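Local coordinates for enoyl-CoA hydratase/isomerase family protein (Pseudomonas syringae pv. tomato, PDB 3OT6) that belongs to the crotonase-like enoyl-CoA hydratase/isomerase family and probably acts on coenzyme A thioesters, at residues V8-D13 and L41-K46; L66-M69 and E74-I77. All coordinates share one frame; numbering follows the deposited sequence.

Interaction 1 (V8-D13 and L41-K46); sequences VSYHLD and LDQAEK
Tyr10 lays one face of its ring against the aliphatic part of Gln43. The contact is a CH-pi one: Gln43 CG stands 3.6 Å from the centroid of the Tyr10 ring, displaced toward the rim, with the CZ and CE2 side of the ring nearest. Tyr10 CG lies anti to its own backbone N (chi1 -177°), carrying the ring from the strand out to the helix. Gln43 then bends at chi2 (56°), and its amide is turned almost perpendicular to the ring, 81° between planes. Ala44 meets the rim instead: its CB sits in the ring plane, 3.9 Å from Tyr10 CE1. Strand 8-13 is an outermost strand of the chain's six-stranded mixed sheet in this crotonase-type fold, paired antiparallel with 16-21, and helix 31-46 packs its last turns beside it. Tyr10 OH passes 3.3 Å from Ala44 CA, while its approach to Ala44 N is poorly angled and makes no bond. The polar ends meet just beyond the helix instead, where Asp47 OD2 is hydrogen-bonded to both Tyr10 OH and Gln43 NE2.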
loop_
_atom_site.group_PDB
_atom_site.type_symbol
_atom_site.label_atom_id
_atom_site.label_comp_id
_atom_site.label_asym_id
_atom_site.label_seq_id
_atom_site.Cartn_x
_atom_site.Cartn_y
_atom_site.Cartn_z
ATOM N N VAL A 8 -1.439 8.746 -11.098
ATOM C CA VAL A 8 -0.313 8.627 -10.234
ATOM C C VAL A 8 0.761 9.532 -10.865
ATOM O O VAL A 8 1.363 9.148 -11.883
ATOM C CB VAL A 8 0.152 7.111 -10.119
ATOM C CG1 VAL A 8 1.433 6.991 -9.383
ATOM C CG2 VAL A 8 -0.972 6.183 -9.501
ATOM N N SER A 9 0.960 10.746 -10.332
ATOM C CA SER A 9 2.016 11.619 -10.883
ATOM C C SER A 9 3.424 11.130 -10.453
ATOM O O SER A 9 3.600 10.579 -9.345
ATOM C CB SER A 9 1.817 13.052 -10.452
ATOM O OG SER A 9 2.024 13.104 -9.050
ATOM N N TYR A 10 4.425 11.296 -11.312
ATOM C CA TYR A 10 5.775 10.903 -10.941
ATOM C C TYR A 10 6.692 12.111 -10.854
ATOM O O TYR A 10 6.938 12.787 -11.815
ATOM C CB TYR A 10 6.297 9.918 -11.971
ATOM C CG TYR A 10 7.674 9.358 -11.706
ATOM C CD1 TYR A 10 7.835 8.137 -11.044
ATOM C CD2 TYR A 10 8.822 10.017 -12.163
ATOM C CE1 TYR A 10 9.100 7.611 -10.802
ATOM C CE2 TYR A 10 10.090 9.491 -11.925
ATOM C CZ TYR A 10 10.215 8.298 -11.239
ATOM O OH TYR A 10 11.445 7.770 -11.010
ATOM N N HIS A 11 7.271 12.371 -9.718
ATOM C CA HIS A 11 8.294 13.395 -9.744
ATOM C C HIS A 11 9.591 12.920 -9.081
ATOM O O HIS A 11 9.562 12.476 -7.974
ATOM C CB HIS A 11 7.744 14.735 -9.194
ATOM C CG HIS A 11 8.691 15.448 -8.268
ATOM N ND1 HIS A 11 9.515 16.483 -8.687
ATOM C CD2 HIS A 11 8.954 15.268 -6.938
ATOM C CE1 HIS A 11 10.242 16.901 -7.654
ATOM N NE2 HIS A 11 9.920 16.182 -6.582
ATOM N N LEU A 12 10.729 13.040 -9.769
ATOM C CA LEU A 12 12.060 12.674 -9.201
ATOM C C LEU A 12 12.874 13.910 -8.708
ATOM O O LEU A 12 13.045 14.898 -9.412
ATOM C CB LEU A 12 12.825 11.839 -10.221
ATOM C CG LEU A 12 14.304 11.518 -9.987
ATOM C CD1 LEU A 12 14.470 10.558 -8.852
ATOM C CD2 LEU A 12 14.985 11.009 -11.305
ATOM N N ASP A 13 13.325 13.895 -7.474
ATOM C CA ASP A 13 14.077 14.983 -6.975
ATOM C C ASP A 13 15.060 14.397 -6.010
ATOM O O ASP A 13 14.651 13.755 -5.065
ATOM C CB ASP A 13 13.206 15.999 -6.246
ATOM C CG ASP A 13 13.937 17.370 -6.078
ATOM O OD1 ASP A 13 14.077 18.115 -7.114
ATOM O OD2 ASP A 13 14.413 17.692 -4.944
ATOM N N LEU A 41 6.335 2.801 -11.458
ATOM C CA LEU A 41 7.320 2.045 -10.682
ATOM C C LEU A 41 8.357 1.564 -11.618
ATOM O O LEU A 41 9.484 1.404 -11.217
ATOM C CB LEU A 41 6.704 0.852 -9.902
ATOM C CG LEU A 41 5.952 1.140 -8.569
ATOM C CD1 LEU A 41 5.077 -0.061 -8.177
ATOM C CD2 LEU A 41 6.889 1.565 -7.413
ATOM N N ASP A 42 7.962 1.327 -12.868
ATOM C CA ASP A 42 8.895 1.052 -13.915
ATOM C C ASP A 42 9.924 2.176 -13.986
ATOM O O ASP A 42 11.130 1.911 -14.091
ATOM C CB ASP A 42 8.184 0.898 -15.239
ATOM C CG ASP A 42 7.447 -0.438 -15.344
ATOM O OD1 ASP A 42 7.775 -1.386 -14.601
ATOM O OD2 ASP A 42 6.485 -0.538 -16.124
ATOM N N GLN A 43 9.436 3.408 -13.887
ATOM C CA GLN A 43 10.225 4.575 -14.077
ATOM C C GLN A 43 11.137 4.684 -12.876
ATOM O O GLN A 43 12.337 4.946 -13.037
ATOM C CB GLN A 43 9.322 5.806 -14.205
ATOM C CG GLN A 43 10.107 7.093 -14.478
ATOM C CD GLN A 43 11.010 6.984 -15.736
ATOM O OE1 GLN A 43 10.607 6.465 -16.773
ATOM N NE2 GLN A 43 12.245 7.446 -15.609
ATOM N N ALA A 44 10.582 4.443 -11.669
ATOM C CA ALA A 44 11.336 4.506 -10.409
ATOM C C ALA A 44 12.466 3.489 -10.393
ATOM O O ALA A 44 13.495 3.759 -9.817
ATOM C CB ALA A 44 10.409 4.313 -9.193
ATOM N N GLU A 45 12.286 2.336 -11.028
ATOM C CA GLU A 45 13.330 1.334 -11.075
ATOM C C GLU A 45 14.417 1.885 -11.956
ATOM O O GLU A 45 15.591 1.749 -11.663
ATOM C CB GLU A 45 12.864 0.015 -11.702
ATOM C CG GLU A 45 11.942 -0.819 -10.861
ATOM C CD GLU A 45 11.713 -2.238 -11.416
ATOM O OE1 GLU A 45 12.702 -2.936 -11.703
ATOM O OE2 GLU A 45 10.548 -2.672 -11.526
ATOM N N LYS A 46 14.006 2.488 -13.067
ATOM C CA LYS A 46 14.962 2.944 -14.037
ATOM C C LYS A 46 15.805 4.125 -13.443
ATOM O O LYS A 46 17.032 4.184 -13.687
ATOM C CB LYS A 46 14.299 3.140 -15.413
ATOM C CG LYS A 46 15.055 4.058 -16.403
ATOM C CD LYS A 46 14.266 4.179 -17.783
ATOM C CE LYS A 46 14.957 5.213 -18.809
ATOM N NZ LYS A 46 15.194 6.639 -18.232
#

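Interaction 2 (L66-M69 and E74-I77); sequences LKVM and EAAI
Val68 points its CG1 branch, anti to the backbone N (chi1 175°), at the methyl of Ala75 near the start of the next helix, with Val68 CG1 and Ala75 CB 4.1 Å apart. The same methyl also sits by the carbonyl of Val68, with Ala75 CB 3.6 Å from Val68 O, so Ala75 touches both the side chain and the backbone of one residue. That carbonyl oxygen has its polar partner nearby, the hydroxyl of Ser71. Next is Met69, present as selenomethionine. Its CB starts off away from the second helix, but bends at chi2 (-73°) and chi3 (-48°) curl the chain back. As a result Met69 SE lies 4.0 Å from Ala76 CA, and Met69 CE ends 3.9 Å from Ala76 CB. The backbone closes in here too: Met69 O is 3.3 Å from Ala76 CB, and the CA atoms of Met69 and Ala76 are only 4.4 Å apart. What the second helix presents to Val68 and Met69 within 74-77 is the pair of methyls of Ala75 and Ala76, and with nothing bulkier between them the two backbones can come this close. Beyond the two segments, Leu79 touches both Val68 and Met69, and Val80 and Tyr64 add to the surroundings of Met69. In the turn between the helices, Ser72 OG takes a hydrogen bond from Ala75 N. A short helix breaking into a long one, 66-71 into 73-91, follows a loop that in crotonase relatives supplies part of the oxyanion hole, so this corner probably lies beside the acyl-CoA site.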
loop_
_atom_site.group_PDB
_atom_site.type_symbol
_atom_site.label_atom_id
_atom_site.label_comp_id
_atom_site.label_asym_id
_atom_site.label_seq_id
_atom_site.Cartn_x
_atom_site.Cartn_y
_atom_site.Cartn_z
ATOM N N LEU A 66 -15.291 0.657 -6.077
ATOM C CA LEU A 66 -16.486 -0.171 -5.807
ATOM C C LEU A 66 -17.336 -0.335 -7.055
ATOM O O LEU A 66 -17.908 -1.396 -7.315
ATOM C CB LEU A 66 -17.322 0.514 -4.728
ATOM C CG LEU A 66 -17.424 -0.054 -3.300
ATOM C CD1 LEU A 66 -18.694 -0.944 -3.277
ATOM C CD2 LEU A 66 -16.133 -0.800 -2.732
ATOM N N LYS A 67 -17.400 0.735 -7.825
ATOM C CA LYS A 67 -18.046 0.719 -9.106
ATOM C C LYS A 67 -17.498 -0.422 -9.984
ATOM O O LYS A 67 -18.262 -1.263 -10.413
ATOM C CB LYS A 67 -17.923 2.116 -9.730
ATOM C CG LYS A 67 -18.820 2.375 -10.938
ATOM C CD LYS A 67 -18.104 1.998 -12.274
ATOM C CE LYS A 67 -19.014 2.278 -13.514
ATOM N NZ LYS A 67 -19.846 3.535 -13.316
ATOM N N VAL A 68 -16.178 -0.507 -10.191
ATOM C CA VAL A 68 -15.584 -1.651 -10.896
ATOM C C VAL A 68 -15.864 -2.985 -10.235
ATOM O O VAL A 68 -16.181 -3.961 -10.936
ATOM C CB VAL A 68 -14.052 -1.512 -11.144
ATOM C CG1 VAL A 68 -13.447 -2.801 -11.775
ATOM C CG2 VAL A 68 -13.785 -0.354 -12.008
HETATM N N MSE A 69 -15.760 -3.027 -8.904
HETATM C CA MSE A 69 -15.934 -4.270 -8.120
HETATM C C MSE A 69 -17.292 -4.921 -8.289
HETATM O O MSE A 69 -17.420 -6.151 -8.349
HETATM C CB MSE A 69 -15.665 -4.010 -6.625
HETATM C CG MSE A 69 -14.136 -3.857 -6.298
HETATM SE SE MSE A 69 -13.147 -5.544 -6.362
HETATM C CE MSE A 69 -14.373 -6.600 -5.311
ATOM N N GLU A 74 -16.117 -10.783 -13.216
ATOM C CA GLU A 74 -14.820 -10.921 -13.940
ATOM C C GLU A 74 -13.949 -9.691 -13.649
ATOM O O GLU A 74 -12.718 -9.769 -13.556
ATOM C CB GLU A 74 -14.936 -11.067 -15.477
ATOM C CG GLU A 74 -15.979 -12.043 -15.988
ATOM C CD GLU A 74 -17.358 -11.383 -16.162
ATOM O OE1 GLU A 74 -17.619 -10.719 -17.213
ATOM O OE2 GLU A 74 -18.183 -11.537 -15.219
ATOM N N ALA A 75 -14.628 -8.571 -13.527
ATOM C CA ALA A 75 -13.989 -7.305 -13.318
ATOM C C ALA A 75 -13.488 -7.284 -11.894
ATOM O O ALA A 75 -12.418 -6.823 -11.656
ATOM C CB ALA A 75 -14.965 -6.212 -13.534
ATOM N N ALA A 76 -14.258 -7.801 -10.934
ATOM C CA ALA A 76 -13.832 -7.856 -9.547
ATOM C C ALA A 76 -12.623 -8.762 -9.436
ATOM O O ALA A 76 -11.658 -8.430 -8.765
ATOM C CB ALA A 76 -14.946 -8.361 -8.690
ATOM N N ILE A 77 -12.658 -9.894 -10.116
ATOM C CA ILE A 77 -11.601 -10.868 -10.012
ATOM C C ILE A 77 -10.288 -10.324 -10.605
ATOM O O ILE A 77 -9.199 -10.561 -10.025
ATOM C CB ILE A 77 -11.995 -12.167 -10.676
ATOM C CG1 ILE A 77 -12.987 -12.925 -9.783
ATOM C CG2 ILE A 77 -10.750 -13.042 -11.016
ATOM C CD1 ILE A 77 -13.591 -14.192 -10.467
#

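How the interactions relate
Interactions 1 and 2 follow one another along the chain without touching: their centres are 27 Å apart and their nearest atoms about 15 Å. Helix 73-91 connects them. Its first turn supplies the second half of interaction 2, while its far end carries Leu86, packed on Leu41, and Arg89, which forms salt bridges with Asp42 and Glu45 on helix 31-46. Each contact also has a diol nearby, probably from the crystallisation liquor: the side chain of Tyr10 lies about 4 Å from one, and that of Met69 about 4 Å from another. By comparison with the family, interaction 2 is probably the one near the catalytic region, whereas interaction 1 belongs to the edge of the sheet.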